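PDB 6G6P: Ika8 from Synthetic construct, which is a designed, synthetic beta-propeller of eight WD40-type blades, with no biological activity established for it. Local coordinates for residues Arg129-His134 / Lys158-Gly163. Residues are numbered along the deposited sequence; the frame is centred on the assembly and turned at random. Where two conformers were deposited one is given.
Sequences RDHDGH and KVWYIG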
# COMPACT_ATOMS: atom_id res chain seq x y z
N ARG A 129 3.63 21.43 5.85
CA ARG A 129 5.04 21.29 5.55
C ARG A 129 5.25 20.97 4.08
O ARG A 129 4.56 20.10 3.53
CB ARG A 129 5.69 20.21 6.42
CG ARG A 129 6.03 20.65 7.82
CD ARG A 129 7.38 21.36 7.90
NE ARG A 129 7.35 22.69 7.28
CZ ARG A 129 7.95 23.00 6.14
NH1 ARG A 129 7.86 24.23 5.66
NH2 ARG A 129 8.65 22.08 5.49
N ASP A 130 6.20 21.66 3.46
CA ASP A 130 6.62 21.40 2.09
C ASP A 130 8.05 20.88 2.14
O ASP A 130 8.96 21.59 2.58
CB ASP A 130 6.53 22.67 1.24
CG ASP A 130 6.46 22.38 -0.25
OD1 ASP A 130 6.94 21.30 -0.67
OD2 ASP A 130 5.93 23.22 -1.00
N HIS A 131 8.24 19.64 1.70
CA HIS A 131 9.50 18.93 1.90
C HIS A 131 10.12 18.54 0.57
O HIS A 131 9.43 18.01 -0.31
CB HIS A 131 9.28 17.68 2.75
CG HIS A 131 9.54 17.89 4.21
ND1 HIS A 131 8.56 17.75 5.17
CD2 HIS A 131 10.68 18.18 4.87
CE1 HIS A 131 9.08 17.99 6.36
NE2 HIS A 131 10.36 18.25 6.21
N ASP A 132 11.42 18.81 0.43
CA ASP A 132 12.23 18.22 -0.64
C ASP A 132 12.71 16.87 -0.11
O ASP A 132 13.83 16.71 0.38
CB ASP A 132 13.39 19.13 -1.01
CG ASP A 132 12.95 20.33 -1.84
OD1 ASP A 132 12.15 20.14 -2.78
OD2 ASP A 132 13.41 21.45 -1.54
N GLY A 133 11.81 15.90 -0.19
CA GLY A 133 12.02 14.59 0.39
C GLY A 133 13.26 13.88 -0.09
O GLY A 133 14.22 13.69 0.67
N HIS A 134 13.26 13.49 -1.36
CA HIS A 134 14.36 12.74 -1.95
C HIS A 134 14.65 13.31 -3.33
O HIS A 134 13.86 14.06 -3.90
CB HIS A 134 14.04 11.24 -2.05
CG HIS A 134 13.41 10.67 -0.81
ND1 HIS A 134 14.08 9.78 0.01
CD2 HIS A 134 12.19 10.84 -0.26
CE1 HIS A 134 13.28 9.44 1.02
NE2 HIS A 134 12.13 10.07 0.87
N LYS A 158 14.19 8.00 4.94
CA LYS A 158 14.30 9.20 5.76
C LYS A 158 13.14 9.27 6.74
O LYS A 158 12.03 8.80 6.46
CB LYS A 158 14.32 10.47 4.90
CG LYS A 158 15.48 10.53 3.90
CD LYS A 158 15.53 11.88 3.21
CE LYS A 158 16.90 12.11 2.58
NZ LYS A 158 18.01 11.54 3.40
N VAL A 159 13.41 9.85 7.91
CA VAL A 159 12.41 10.11 8.94
C VAL A 159 12.56 11.56 9.40
O VAL A 159 13.67 12.10 9.43
CB VAL A 159 12.52 9.14 10.14
CG1 VAL A 159 12.75 7.70 9.66
CG2 VAL A 159 13.61 9.56 11.11
N TRP A 160 11.43 12.18 9.74
CA TRP A 160 11.40 13.59 10.12
C TRP A 160 10.21 13.86 11.03
O TRP A 160 9.30 13.04 11.17
CB TRP A 160 11.34 14.53 8.90
CG TRP A 160 11.08 13.90 7.55
CD1 TRP A 160 10.26 12.85 7.26
CD2 TRP A 160 11.64 14.32 6.31
NE1 TRP A 160 10.29 12.58 5.91
CE2 TRP A 160 11.13 13.48 5.30
CE3 TRP A 160 12.54 15.33 5.94
CZ2 TRP A 160 11.49 13.61 3.97
CZ3 TRP A 160 12.89 15.47 4.62
CH2 TRP A 160 12.36 14.61 3.65
N TYR A 161 10.23 15.05 11.63
CA TYR A 161 9.17 15.53 12.52
C TYR A 161 8.38 16.61 11.80
O TYR A 161 8.95 17.42 11.07
CB TYR A 161 9.81 16.07 13.81
CG TYR A 161 8.86 16.44 14.93
CD1 TYR A 161 8.25 17.69 14.96
CD2 TYR A 161 8.61 15.56 15.97
CE1 TYR A 161 7.40 18.04 15.98
CE2 TYR A 161 7.75 15.91 17.00
CZ TYR A 161 7.15 17.15 17.00
OH TYR A 161 6.30 17.50 18.03
N ILE A 162 7.05 16.63 12.01
CA ILE A 162 6.20 17.51 11.20
C ILE A 162 6.38 18.97 11.61
O ILE A 162 6.40 19.86 10.76
CB ILE A 162 4.72 17.07 11.27
CG1 ILE A 162 4.07 17.43 12.61
CG2 ILE A 162 4.59 15.58 10.99
CD1 ILE A 162 3.12 18.61 12.55
N GLY A 163 6.51 19.24 12.91
CA GLY A 163 6.62 20.61 13.37
C GLY A 163 7.97 21.22 13.07
O GLY A 163 8.06 22.31 12.49
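Trp-160, in the one of its two conformers described here, lays an indole face against the ring of His-131, the six-membered ring and the imidazole 4.3 Å apart between centroids. Their planes meet obliquely, at 38°, and His-131 CD2 lies 3.5 Å from Trp-160 CZ3. The indole rim also appears to abut Gly-133, whose CA is 3.3 Å from Trp-160 CH2; glycine suits this spot, because a CB would be crowded by His-134. Over the other indole face lies CB of Lys-158, whose aliphatic chain crosses one face of the His-134 ring and brings CD 3.4 Å from Gly-133 O. At the far end the methylenes of Arg-129 pack against the carbonyl just past the strand end, CG 3.1 Å from Ile-162 O. Bends at chi2 and chi3 fold the guanidinium back over the His-131 face turned from Trp-160, where NH2 donates a bent hydrogen bond (3.0 Å, 134°) to Asp-130 O from above the carbonyl plane; a long, flexible, polar-ended chain suits this partly exposed edge. Cutting this arginine back to an alanine is likely to uncover that histidine face and cost Asp-130 O the NH2 donor. Further out, a bond to Gly-165 O orients His-131, while Thr-156 and Ser-150 hold His-134 at both nitrogens. Strand 127-132 completes the outer edge of the preceding blade and strand 157-161 is third in the next, the usual WD40 offset between sequence repeat and blade. Gly-133 and His-134 form the repeat's GH pair; Trp-160 stands at the tryptophan of the WD dipeptide, here followed by tyrosine.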